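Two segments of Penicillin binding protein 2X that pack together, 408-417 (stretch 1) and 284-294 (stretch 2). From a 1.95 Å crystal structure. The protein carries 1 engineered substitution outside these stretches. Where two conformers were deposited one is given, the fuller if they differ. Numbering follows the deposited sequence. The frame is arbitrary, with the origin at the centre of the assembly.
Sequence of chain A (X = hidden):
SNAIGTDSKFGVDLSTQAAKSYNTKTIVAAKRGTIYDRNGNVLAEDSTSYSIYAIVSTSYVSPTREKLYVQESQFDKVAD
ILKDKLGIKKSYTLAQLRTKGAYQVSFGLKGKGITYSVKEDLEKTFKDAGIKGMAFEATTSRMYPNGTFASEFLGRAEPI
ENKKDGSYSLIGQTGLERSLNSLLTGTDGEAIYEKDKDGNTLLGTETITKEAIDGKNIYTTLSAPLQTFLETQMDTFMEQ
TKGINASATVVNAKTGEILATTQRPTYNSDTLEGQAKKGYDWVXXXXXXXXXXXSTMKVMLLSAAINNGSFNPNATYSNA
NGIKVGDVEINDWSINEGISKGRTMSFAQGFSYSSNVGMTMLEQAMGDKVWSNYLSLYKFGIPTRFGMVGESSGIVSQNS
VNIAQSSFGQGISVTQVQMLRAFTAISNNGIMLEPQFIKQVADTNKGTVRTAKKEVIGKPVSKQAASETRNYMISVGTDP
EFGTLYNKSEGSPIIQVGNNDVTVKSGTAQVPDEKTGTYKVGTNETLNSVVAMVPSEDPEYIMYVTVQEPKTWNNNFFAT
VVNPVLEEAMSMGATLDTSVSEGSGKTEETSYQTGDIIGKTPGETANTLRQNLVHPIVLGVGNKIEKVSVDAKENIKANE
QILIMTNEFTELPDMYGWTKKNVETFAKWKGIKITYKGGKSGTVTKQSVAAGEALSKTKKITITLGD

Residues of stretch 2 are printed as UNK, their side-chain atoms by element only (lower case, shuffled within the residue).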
# COMPACT_ATOMS: atom_id res chain seq x y z
N PHE A 408 22.17 -0.79 14.30
CA PHE A 408 22.50 -0.17 13.01
C PHE A 408 21.76 -0.89 11.87
O PHE A 408 22.14 -0.82 10.71
CB PHE A 408 24.02 -0.02 12.76
CG PHE A 408 24.83 -1.26 13.02
CD1 PHE A 408 25.32 -1.52 14.29
CD2 PHE A 408 25.15 -2.13 11.98
CE1 PHE A 408 26.09 -2.65 14.54
CE2 PHE A 408 25.93 -3.26 12.22
CZ PHE A 408 26.39 -3.53 13.50
N GLY A 409 20.68 -1.57 12.21
CA GLY A 409 19.82 -2.20 11.22
C GLY A 409 20.31 -3.43 10.50
O GLY A 409 19.94 -3.64 9.34
N GLN A 410 21.13 -4.24 11.16
CA GLN A 410 21.55 -5.52 10.61
C GLN A 410 21.09 -6.59 11.60
O GLN A 410 20.94 -6.32 12.78
CB GLN A 410 23.07 -5.60 10.45
CG GLN A 410 23.69 -4.48 9.62
CD GLN A 410 23.47 -4.57 8.11
OE1 GLN A 410 23.96 -3.70 7.38
NE2 GLN A 410 22.79 -5.62 7.62
N GLY A 411 20.91 -7.82 11.12
CA GLY A 411 20.44 -8.90 11.98
C GLY A 411 18.97 -8.78 12.34
O GLY A 411 18.51 -9.40 13.30
N ILE A 412 18.26 -7.95 11.58
CA ILE A 412 16.84 -7.71 11.75
C ILE A 412 16.24 -7.48 10.36
O ILE A 412 16.85 -6.81 9.53
CB ILE A 412 16.55 -6.52 12.71
CG1 ILE A 412 15.04 -6.35 12.93
CG2 ILE A 412 17.14 -5.21 12.18
CD1 ILE A 412 14.69 -5.39 14.04
N SER A 413 15.08 -8.07 10.09
CA SER A 413 14.43 -7.94 8.79
C SER A 413 13.13 -7.18 8.93
O SER A 413 12.34 -7.48 9.83
CB SER A 413 14.14 -9.30 8.19
OG SER A 413 15.35 -9.96 7.95
N VAL A 414 12.93 -6.23 8.03
CA VAL A 414 11.72 -5.40 8.02
C VAL A 414 11.12 -5.30 6.62
O VAL A 414 11.74 -5.73 5.64
CB VAL A 414 12.06 -3.94 8.44
CG1 VAL A 414 12.76 -3.91 9.79
CG2 VAL A 414 12.91 -3.22 7.39
N THR A 415 9.91 -4.74 6.53
CA THR A 415 9.30 -4.38 5.28
C THR A 415 9.35 -2.85 5.24
O THR A 415 9.50 -2.19 6.28
CB THR A 415 7.83 -4.79 5.17
OG1 THR A 415 7.09 -4.18 6.23
CG2 THR A 415 7.70 -6.27 5.28
N GLN A 416 9.20 -2.30 4.04
CA GLN A 416 9.21 -0.85 3.87
C GLN A 416 8.11 -0.22 4.70
O GLN A 416 8.32 0.82 5.36
CB GLN A 416 9.02 -0.46 2.39
CG GLN A 416 8.94 1.07 2.24
CD GLN A 416 8.70 1.59 0.85
OE1 GLN A 416 8.52 2.80 0.68
NE2 GLN A 416 8.66 0.71 -0.15
N VAL A 417 6.93 -0.84 4.68
CA VAL A 417 5.79 -0.27 5.41
C VAL A 417 6.02 -0.29 6.94
O VAL A 417 5.54 0.60 7.64
CB VAL A 417 4.46 -0.86 4.95
CG1 VAL A 417 4.33 -2.32 5.37
CG2 VAL A 417 3.29 -0.01 5.44
N UNK A 284 6.51 -7.11 -4.23
CA UNK A 284 6.05 -5.77 -3.90
C UNK A 284 6.98 -5.18 -2.84
O UNK A 284 7.13 -5.73 -1.74
o UNK A 284 4.45 -3.62 -2.40
c UNK A 284 4.02 -4.39 -3.28
c UNK A 284 4.59 -5.78 -3.43
n UNK A 284 3.05 -4.05 -4.12
N UNK A 285 7.63 -4.07 -3.18
CA UNK A 285 8.59 -3.48 -2.27
C UNK A 285 8.01 -2.69 -1.12
O UNK A 285 8.75 -2.34 -0.22
n UNK A 285 13.14 -6.14 -3.28
c UNK A 285 9.56 -2.57 -2.99
c UNK A 285 10.17 -3.18 -4.22
c UNK A 285 12.54 -5.23 -4.03
c UNK A 285 11.67 -2.94 -4.25
n UNK A 285 12.18 -5.53 -5.27
n UNK A 285 12.31 -4.02 -3.52
N UNK A 286 6.71 -2.37 -1.16
CA UNK A 286 6.11 -1.65 -0.06
C UNK A 286 5.81 -2.58 1.12
O UNK A 286 6.06 -2.22 2.27
c UNK A 286 4.83 -0.94 -0.50
c UNK A 286 4.08 -0.14 0.57
c UNK A 286 4.97 0.93 1.21
c UNK A 286 2.85 0.48 -0.02
N UNK A 287 5.27 -3.77 0.84
CA UNK A 287 4.84 -4.63 1.95
C UNK A 287 5.18 -6.12 1.89
O UNK A 287 4.85 -6.84 2.85
c UNK A 287 2.52 -4.76 0.92
c UNK A 287 3.31 -4.47 2.15
c UNK A 287 1.45 -4.00 -1.09
c UNK A 287 2.16 -3.74 0.05
c UNK A 287 1.44 -6.33 -0.57
c UNK A 287 2.16 -6.06 0.58
c UNK A 287 1.08 -5.31 -1.39
o UNK A 287 0.40 -5.57 -2.55
N UNK A 288 5.80 -6.59 0.82
CA UNK A 288 6.16 -8.01 0.71
C UNK A 288 7.63 -8.26 0.96
O UNK A 288 7.99 -9.15 1.73
c UNK A 288 4.30 -8.64 -0.91
o UNK A 288 4.84 -9.34 -3.11
c UNK A 288 5.79 -8.57 -0.66
c UNK A 288 3.95 -9.29 -2.22
o UNK A 288 2.79 -9.74 -2.36
N UNK A 289 8.48 -7.48 0.29
CA UNK A 289 9.93 -7.64 0.43
C UNK A 289 10.40 -7.48 1.89
O UNK A 289 9.99 -6.54 2.56
c UNK A 289 10.66 -6.62 -0.44
N UNK A 290 11.21 -8.41 2.37
CA UNK A 290 11.82 -8.33 3.70
C UNK A 290 13.30 -8.06 3.51
O UNK A 290 13.93 -8.70 2.69
c UNK A 290 10.04 -11.12 5.74
c UNK A 290 11.66 -9.63 4.49
c UNK A 290 10.22 -9.89 4.88
n UNK A 290 10.99 -12.05 5.66
o UNK A 290 9.06 -11.23 6.46
N UNK A 291 13.86 -7.12 4.26
CA UNK A 291 15.27 -6.80 4.08
C UNK A 291 15.87 -6.23 5.36
O UNK A 291 15.15 -5.79 6.26
c UNK A 291 15.40 -5.80 2.91
c UNK A 291 13.31 -4.29 2.86
c UNK A 291 13.40 -1.99 3.54
c UNK A 291 14.68 -4.45 3.13
o UNK A 291 12.80 -0.77 3.76
c UNK A 291 14.75 -2.12 3.79
c UNK A 291 12.67 -3.09 3.07
c UNK A 291 15.38 -3.35 3.59
N UNK A 292 17.18 -6.25 5.45
CA UNK A 292 17.87 -5.65 6.58
C UNK A 292 17.95 -4.17 6.19
O UNK A 292 18.55 -3.84 5.18
o UNK A 292 20.52 -9.68 7.33
o UNK A 292 21.31 -7.83 8.12
c UNK A 292 19.11 -7.80 7.12
c UNK A 292 20.41 -8.47 7.55
c UNK A 292 19.24 -6.30 6.80
N UNK A 293 17.35 -3.28 7.00
CA UNK A 293 17.27 -1.87 6.59
C UNK A 293 18.52 -1.05 6.70
O UNK A 293 18.60 -0.00 6.05
c UNK A 293 16.22 -1.29 7.53
c UNK A 293 16.43 -2.07 8.78
c UNK A 293 16.77 -3.48 8.33
N UNK A 294 19.49 -1.49 7.52
CA UNK A 294 20.71 -0.72 7.67
C UNK A 294 20.49 0.53 8.53
O UNK A 294 19.51 0.62 9.30
O HOH W 1 8.85 -4.09 1.86

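Position 284 carries two side-chain carbons, the second bearing one O and one N, and touches nothing on stretch 1. This is N284, whose OD1 accepts from the backbone N of 286 at 2.9 Å. Position 285 has three carbons, a nitrogen, then a carbon with two more nitrogens: a guanidinium, so R285. Its side-chain end leads away from stretch 1, but its carbonyl O accepts from Q416 NE2 at 3.1 Å (159°).

Position 286 has four carbons forked at the second, which defines L286. One branch, CD1, lies 3.8 Å from Q416 CD and 4.2 Å from V417 CB, while the L286 backbone O accepts from V417 N at 2.9 Å. At 287 a carbon leads to a six-carbon ring bearing one O. It is Y287; the ring leads away, leaving CB 4.0 Å from V417 CG1. Position 288 shows three carbons, the third with two oxygens. This is E288, which points away and turns inward on its own segment, its OE1 accepting from N284 N at 3.0 Å.

Position 289 has a single carbon, hence A289; its backbone O receives a CA-H...O contact from T415 CA at 3.5 Å. Position 290 has three carbons, the third carrying one O and one N, and its CB comes within 4.5 Å of S413 CB. That makes it Q290.

Position 291 again has one carbon and a six-carbon ring with one O: Y291. V414 CG2 sits over one ring face, 4.2 Å from the centroid and 16° off the normal. Position 292 has three carbons ending in two oxygens, giving E292. Its OE1 accepts from both Q410 NE2 (2.7 Å) and G411 N (3.0 Å). Position 293 has three carbons closing a ring onto the backbone N, so P293; its CB lies 3.8 Å from V414 CG2. Position 294 has no side-chain atoms and is G294, with phi 75°, a value that favours glycine.

The contact, burying 848 Å² in total, centres on a single antiparallel bridge: Y291 N to V414 O and V414 N to Y291 O, both 2.9 Å. At one end, G294 N donates to G409 O at 2.9 Å. The backbones are so close there that an ideal CB on G409 would fall 2.0 Å from G294 O, a clash. At the other, a water accepts from Q416 N (2.8 Å to its O) and donates to R285 O (2.7 Å) and A289 O (2.8 Å), tying the helix start to the loop.

Stretch 2 (284-294) NRLYEAQYEPG
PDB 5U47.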